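Local coordinates for NeuRonal IgCAM-5 (Caenorhabditis elegans, PDB 6ON6), which probably serves as a neuronal cell-surface adhesion receptor of the immunoglobulin superfamily, pairing with itself through its first immunoglobulin domain, at residues T7-S12 and I29-G34; G21-F26 and T79-Q84. All blocks are in the same frame, centred on the assembly; numbering follows the deposited sequence.

Interaction 1. Residues T7-S12 and I29-G34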
loop_
_atom_site.group_PDB
_atom_site.type_symbol
_atom_site.label_atom_id
_atom_site.label_comp_id
_atom_site.label_asym_id
_atom_site.label_seq_id
_atom_site.Cartn_x
_atom_site.Cartn_y
_atom_site.Cartn_z
ATOM N N THR A 7 -16.851 2.510 -8.729
ATOM C CA THR A 7 -16.345 3.706 -9.372
ATOM C C THR A 7 -16.094 4.744 -8.284
ATOM O O THR A 7 -16.691 4.708 -7.208
ATOM C CB THR A 7 -17.331 4.224 -10.456
ATOM O OG1 THR A 7 -18.631 4.357 -9.870
ATOM C CG2 THR A 7 -17.368 3.274 -11.669
ATOM N N ILE A 8 -15.261 5.707 -8.602
ATOM C CA ILE A 8 -14.948 6.750 -7.635
ATOM C C ILE A 8 -15.637 8.036 -8.065
ATOM O O ILE A 8 -15.417 8.531 -9.183
ATOM C CB ILE A 8 -13.438 6.910 -7.442
ATOM C CG1 ILE A 8 -12.871 5.658 -6.750
ATOM C CG2 ILE A 8 -13.171 8.128 -6.611
ATOM C CD1 ILE A 8 -11.347 5.568 -6.731
ATOM N N GLN A 9 -16.543 8.519 -7.216
ATOM C CA GLN A 9 -17.354 9.670 -7.565
ATOM C C GLN A 9 -16.493 10.910 -7.576
ATOM O O GLN A 9 -15.607 11.060 -6.724
ATOM C CB GLN A 9 -18.409 9.840 -6.493
ATOM C CG GLN A 9 -19.237 11.097 -6.651
ATOM C CD GLN A 9 -20.499 10.999 -5.860
ATOM O OE1 GLN A 9 -21.173 9.980 -5.893
ATOM N NE2 GLN A 9 -20.787 12.018 -5.083
ATOM N N GLN A 10 -16.731 11.788 -8.436
ATOM C CA GLN A 10 -15.928 12.989 -8.470
ATOM C C GLN A 10 -16.717 14.200 -7.999
ATOM O O GLN A 10 -17.893 14.337 -8.338
ATOM C CB GLN A 10 -15.392 13.252 -9.874
ATOM C CG GLN A 10 -14.355 12.242 -10.307
ATOM C CD GLN A 10 -13.100 12.229 -9.410
ATOM O OE1 GLN A 10 -12.754 13.226 -8.764
ATOM N NE2 GLN A 10 -12.416 11.084 -9.368
ATOM N N PRO A 11 -16.103 15.126 -7.247
ATOM C CA PRO A 11 -14.688 15.147 -6.878
ATOM C C PRO A 11 -14.355 14.205 -5.723
ATOM O O PRO A 11 -15.085 14.135 -4.736
ATOM C CB PRO A 11 -14.484 16.590 -6.412
ATOM C CG PRO A 11 -15.794 17.004 -5.889
ATOM C CD PRO A 11 -16.804 16.323 -6.775
ATOM N N SER A 12 -13.265 13.466 -5.884
ATOM C CA SER A 12 -12.646 12.651 -4.842
ATOM C C SER A 12 -11.152 12.926 -4.895
ATOM O O SER A 12 -10.618 13.251 -5.950
ATOM C CB SER A 12 -12.849 11.125 -5.002
ATOM O OG SER A 12 -14.124 10.677 -4.522
ATOM N N ILE A 29 -14.857 8.857 -2.417
ATOM C CA ILE A 29 -16.269 8.500 -2.394
ATOM C C ILE A 29 -16.467 7.389 -3.413
ATOM O O ILE A 29 -16.133 7.550 -4.591
ATOM C CB ILE A 29 -17.157 9.710 -2.717
ATOM C CG1 ILE A 29 -16.889 10.838 -1.689
ATOM C CG2 ILE A 29 -18.640 9.272 -2.728
ATOM C CD1 ILE A 29 -17.625 12.155 -1.926
ATOM N N VAL A 30 -16.861 6.223 -2.942
ATOM C CA VAL A 30 -16.877 5.061 -3.804
ATOM C C VAL A 30 -18.313 4.650 -4.010
ATOM O O VAL A 30 -19.022 4.348 -3.040
ATOM C CB VAL A 30 -16.067 3.896 -3.236
ATOM C CG1 VAL A 30 -16.045 2.802 -4.317
ATOM C CG2 VAL A 30 -14.665 4.339 -2.804
ATOM N N ASN A 31 -18.733 4.609 -5.281
ATOM C CA ASN A 31 -20.036 4.092 -5.671
ATOM C C ASN A 31 -19.861 2.629 -6.042
ATOM O O ASN A 31 -18.853 2.245 -6.654
ATOM C CB ASN A 31 -20.608 4.890 -6.848
ATOM C CG ASN A 31 -20.979 6.300 -6.442
ATOM O OD1 ASN A 31 -21.348 6.535 -5.288
ATOM N ND2 ASN A 31 -20.810 7.250 -7.348
ATOM N N ASP A 32 -20.852 1.816 -5.653
ATOM C CA ASP A 32 -20.895 0.394 -6.008
ATOM C C ASP A 32 -19.661 -0.380 -5.524
ATOM O O ASP A 32 -19.085 -1.196 -6.244
ATOM C CB ASP A 32 -21.151 0.215 -7.507
ATOM C CG ASP A 32 -22.436 0.900 -7.948
ATOM O OD1 ASP A 32 -23.494 0.591 -7.366
ATOM O OD2 ASP A 32 -22.366 1.778 -8.830
ATOM N N LEU A 33 -19.214 -0.085 -4.294
ATOM C CA LEU A 33 -18.029 -0.759 -3.764
ATOM C C LEU A 33 -18.256 -2.258 -3.603
ATOM O O LEU A 33 -17.350 -3.058 -3.865
ATOM C CB LEU A 33 -17.610 -0.131 -2.428
ATOM C CG LEU A 33 -16.361 -0.763 -1.821
ATOM C CD1 LEU A 33 -15.141 -0.431 -2.664
ATOM C CD2 LEU A 33 -16.174 -0.296 -0.386
ATOM N N GLY A 34 -19.471 -2.663 -3.221
ATOM C CA GLY A 34 -19.696 -4.067 -2.917
ATOM C C GLY A 34 -18.727 -4.589 -1.870
ATOM O O GLY A 34 -18.478 -3.958 -0.838
HETATM O O HOH W 1 -19.635 6.835 -10.185
HETATM O O HOH W 2 -20.203 2.335 -10.283
#
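The hydroxyl of S12 is gripped from two directions: S12 OG accepts the backbone N-H of I29 across the contact, 2.9 Å from I29 N, and gives its own proton to the carbonyl oxygen of Q9. The second bond is short, 2.7 Å between S12 OG and Q9 O. It closes the turn that contains the cis peptide between Q10 and P11. Before that turn the pairing is regular. T7 and N31 form a hydrogen-bonded pair, and Q9 N reaches I29 O at 2.8 Å. I8 and V30, the non-hydrogen-bonded pair between these, turn their side chains into the sandwich, where I8 packs on C93 and both meet I95.

On the face that carries T7 and N31 the contacts are mostly polar. Q9 has CG anti to the backbone N (chi1 174°), and from there its extended chain carries the amide to N31. Q9 OE1 takes an N-H of N31 ND2 on a lone pair, in the carbonyl plane, at 3.1 Å. The two amide planes are turned 49° apart, yet OE1 stays close to the plane of the N31 amide. Nearer the backbone, Q9 crosses the side of I29, with Q9 CB 3.8 Å from I29 CG2. N31 ND2 also donates to a water that in turn donates to T7 OG1, and T7 OG1 donates to a second water, which binds D32 OD2.

An alanine in place of S12 would probably leave I29 N and Q9 O without their shared mate and the turn less firmly fixed to the strand. The contact is thus apolar on its I8 and V30 face, while amides, a hydroxyl and bridging waters join the strands on the more exposed face.

Interaction 2. Residues G21-F26 and T79-Q84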
loop_
_atom_site.group_PDB
_atom_site.type_symbol
_atom_site.label_atom_id
_atom_site.label_comp_id
_atom_site.label_asym_id
_atom_site.label_seq_id
_atom_site.Cartn_x
_atom_site.Cartn_y
_atom_site.Cartn_z
ATOM N N GLY A 21 1.485 22.311 10.499
ATOM C CA GLY A 21 0.593 22.121 11.621
ATOM C C GLY A 21 -0.879 22.039 11.270
ATOM O O GLY A 21 -1.683 21.715 12.145
ATOM N N GLN A 22 -1.262 22.349 10.023
ATOM C CA GLN A 22 -2.656 22.345 9.623
ATOM C C GLN A 22 -3.093 20.897 9.413
ATOM O O GLN A 22 -2.281 20.044 9.044
ATOM C CB GLN A 22 -2.800 23.102 8.289
ATOM C CG GLN A 22 -4.213 23.352 7.795
ATOM C CD GLN A 22 -4.235 24.280 6.578
ATOM O OE1 GLN A 22 -3.379 25.173 6.454
ATOM N NE2 GLN A 22 -5.227 24.083 5.669
ATOM N N ASP A 23 -4.380 20.614 9.650
ATOM C CA ASP A 23 -4.924 19.293 9.320
ATOM C C ASP A 23 -5.571 19.339 7.946
ATOM O O ASP A 23 -6.205 20.331 7.608
ATOM C CB ASP A 23 -6.002 18.857 10.312
ATOM C CG ASP A 23 -5.490 18.655 11.739
ATOM O OD1 ASP A 23 -4.275 18.615 11.991
ATOM O OD2 ASP A 23 -6.365 18.542 12.614
ATOM N N VAL A 24 -5.434 18.253 7.195
ATOM C CA VAL A 24 -5.991 18.178 5.835
ATOM C C VAL A 24 -6.672 16.830 5.628
ATOM O O VAL A 24 -6.145 15.794 6.032
ATOM C CB VAL A 24 -4.908 18.371 4.749
ATOM C CG1 VAL A 24 -5.460 18.124 3.319
ATOM C CG2 VAL A 24 -4.298 19.719 4.817
ATOM N N ASP A 25 -7.819 16.833 4.934
ATOM C CA ASP A 25 -8.509 15.594 4.603
ATOM C C ASP A 25 -8.421 15.308 3.104
ATOM O O ASP A 25 -8.502 16.239 2.280
ATOM C CB ASP A 25 -10.021 15.726 4.887
ATOM C CG ASP A 25 -10.350 15.778 6.375
ATOM O OD1 ASP A 25 -9.467 15.466 7.217
ATOM O OD2 ASP A 25 -11.513 16.118 6.690
ATOM N N PHE A 26 -8.336 14.020 2.780
ATOM C CA PHE A 26 -8.565 13.500 1.420
ATOM C C PHE A 26 -9.767 12.586 1.515
ATOM O O PHE A 26 -9.810 11.675 2.338
ATOM C CB PHE A 26 -7.320 12.734 0.902
ATOM C CG PHE A 26 -6.177 13.640 0.523
ATOM C CD1 PHE A 26 -6.162 14.245 -0.727
ATOM C CD2 PHE A 26 -5.124 13.901 1.396
ATOM C CE1 PHE A 26 -5.148 15.083 -1.098
ATOM C CE2 PHE A 26 -4.130 14.756 1.023
ATOM C CZ PHE A 26 -4.110 15.335 -0.223
ATOM N N THR A 79 -7.618 11.679 7.193
ATOM C CA THR A 79 -7.087 12.936 7.708
ATOM C C THR A 79 -5.595 12.798 7.944
ATOM O O THR A 79 -5.151 11.808 8.538
ATOM C CB THR A 79 -7.763 13.296 9.029
ATOM O OG1 THR A 79 -9.164 13.451 8.801
ATOM C CG2 THR A 79 -7.188 14.556 9.617
ATOM N N ILE A 80 -4.836 13.758 7.431
ATOM C CA ILE A 80 -3.423 13.919 7.801
ATOM C C ILE A 80 -3.369 15.033 8.823
ATOM O O ILE A 80 -3.651 16.198 8.527
ATOM C CB ILE A 80 -2.549 14.256 6.592
ATOM C CG1 ILE A 80 -2.761 13.189 5.523
ATOM C CG2 ILE A 80 -1.072 14.252 6.984
ATOM C CD1 ILE A 80 -3.049 13.739 4.244
ATOM N N LYS A 81 -3.049 14.675 10.054
ATOM C CA LYS A 81 -2.988 15.663 11.116
ATOM C C LYS A 81 -1.627 16.340 11.116
ATOM O O LYS A 81 -0.604 15.717 10.808
ATOM C CB LYS A 81 -3.180 14.965 12.466
ATOM C CG LYS A 81 -4.552 14.245 12.623
ATOM C CD LYS A 81 -5.645 15.242 12.868
ATOM C CE LYS A 81 -5.518 15.746 14.319
ATOM N NZ LYS A 81 -6.544 16.776 14.707
ATOM N N ASN A 82 -1.600 17.603 11.557
ATOM C CA ASN A 82 -0.333 18.263 11.895
ATOM C C ASN A 82 0.648 18.206 10.721
ATOM O O ASN A 82 1.757 17.709 10.819
ATOM C CB ASN A 82 0.292 17.648 13.163
ATOM C CG ASN A 82 1.522 18.380 13.609
ATOM O OD1 ASN A 82 1.660 19.590 13.395
ATOM N ND2 ASN A 82 2.448 17.630 14.191
ATOM N N VAL A 83 0.207 18.730 9.574
ATOM C CA VAL A 83 0.972 18.553 8.347
ATOM C C VAL A 83 2.382 19.131 8.472
ATOM O O VAL A 83 2.577 20.208 9.042
ATOM C CB VAL A 83 0.178 19.195 7.190
ATOM C CG1 VAL A 83 1.077 19.447 6.031
ATOM C CG2 VAL A 83 -1.010 18.290 6.817
ATOM N N GLN A 84 3.360 18.396 7.932
ATOM C CA GLN A 84 4.765 18.778 7.942
ATOM C C GLN A 84 5.283 18.677 6.513
ATOM O O GLN A 84 4.635 18.117 5.636
ATOM C CB GLN A 84 5.537 17.828 8.851
ATOM C CG GLN A 84 5.068 17.875 10.308
ATOM C CD GLN A 84 5.339 19.185 10.971
ATOM O OE1 GLN A 84 6.458 19.744 10.824
ATOM N NE2 GLN A 84 4.406 19.622 11.836
HETATM O O HOH W 3 -1.344 20.630 14.603
#
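D23 uses both carboxylate oxygens just beyond the paired ends of the B and E strands of this immunoglobulin sandwich. D23 OD1 is met nearly along its C-O axis by N82 N at 2.9 Å, while D23 OD2 forms a salt bridge with K81 NZ at 2.7 Å. The lysine chain bends at chi2 (-76°) and again at chi3, and NZ arrives on the syn side of the carboxylate, 32° out of its plane.

Backbone bonds satisfy the neighbouring groups. V24 and I80 exchange N-H and C=O as the hydrogen-bonded antiparallel pair; beyond the strand ends V83 N donates to Q22 O, and G21 N to V83 O at 2.8 Å. G21 O accepts from a water, and K81 O from K62 NZ. At the other end T79 OG1 donates to D25 OD1 at 2.6 Å from above the carboxylate plane, the two side chains lying side by side and pointing the same way; D25 OD2 binds a glycerol, probably from the crystallisation liquor.

On the inner face V24 meets V83, and I80 CD1 sits in the ring plane of F26, at its edge, 3.5 Å from both CD2 and CE2 of F26.

Overall arrangement
Interactions 1 and 2 use the two ends of one strand, 24-31, and its two neighbours in the same sheet: 7-8 pairs with its later part and 75-80 with its earlier part. Their centres are about 23 Å apart and on opposite sides of the chain centre, each about 12 Å from it. Between them in sequence lies C28, whose disulfide to C93 links this strand to strand 89-95 of the facing sheet. The second subunit of the homodimer touches neither contact, so both belong to the fold of the single domain. A glycan sugar, carried at N90, lies about 10 Å from the side chain of F26 in interaction 2.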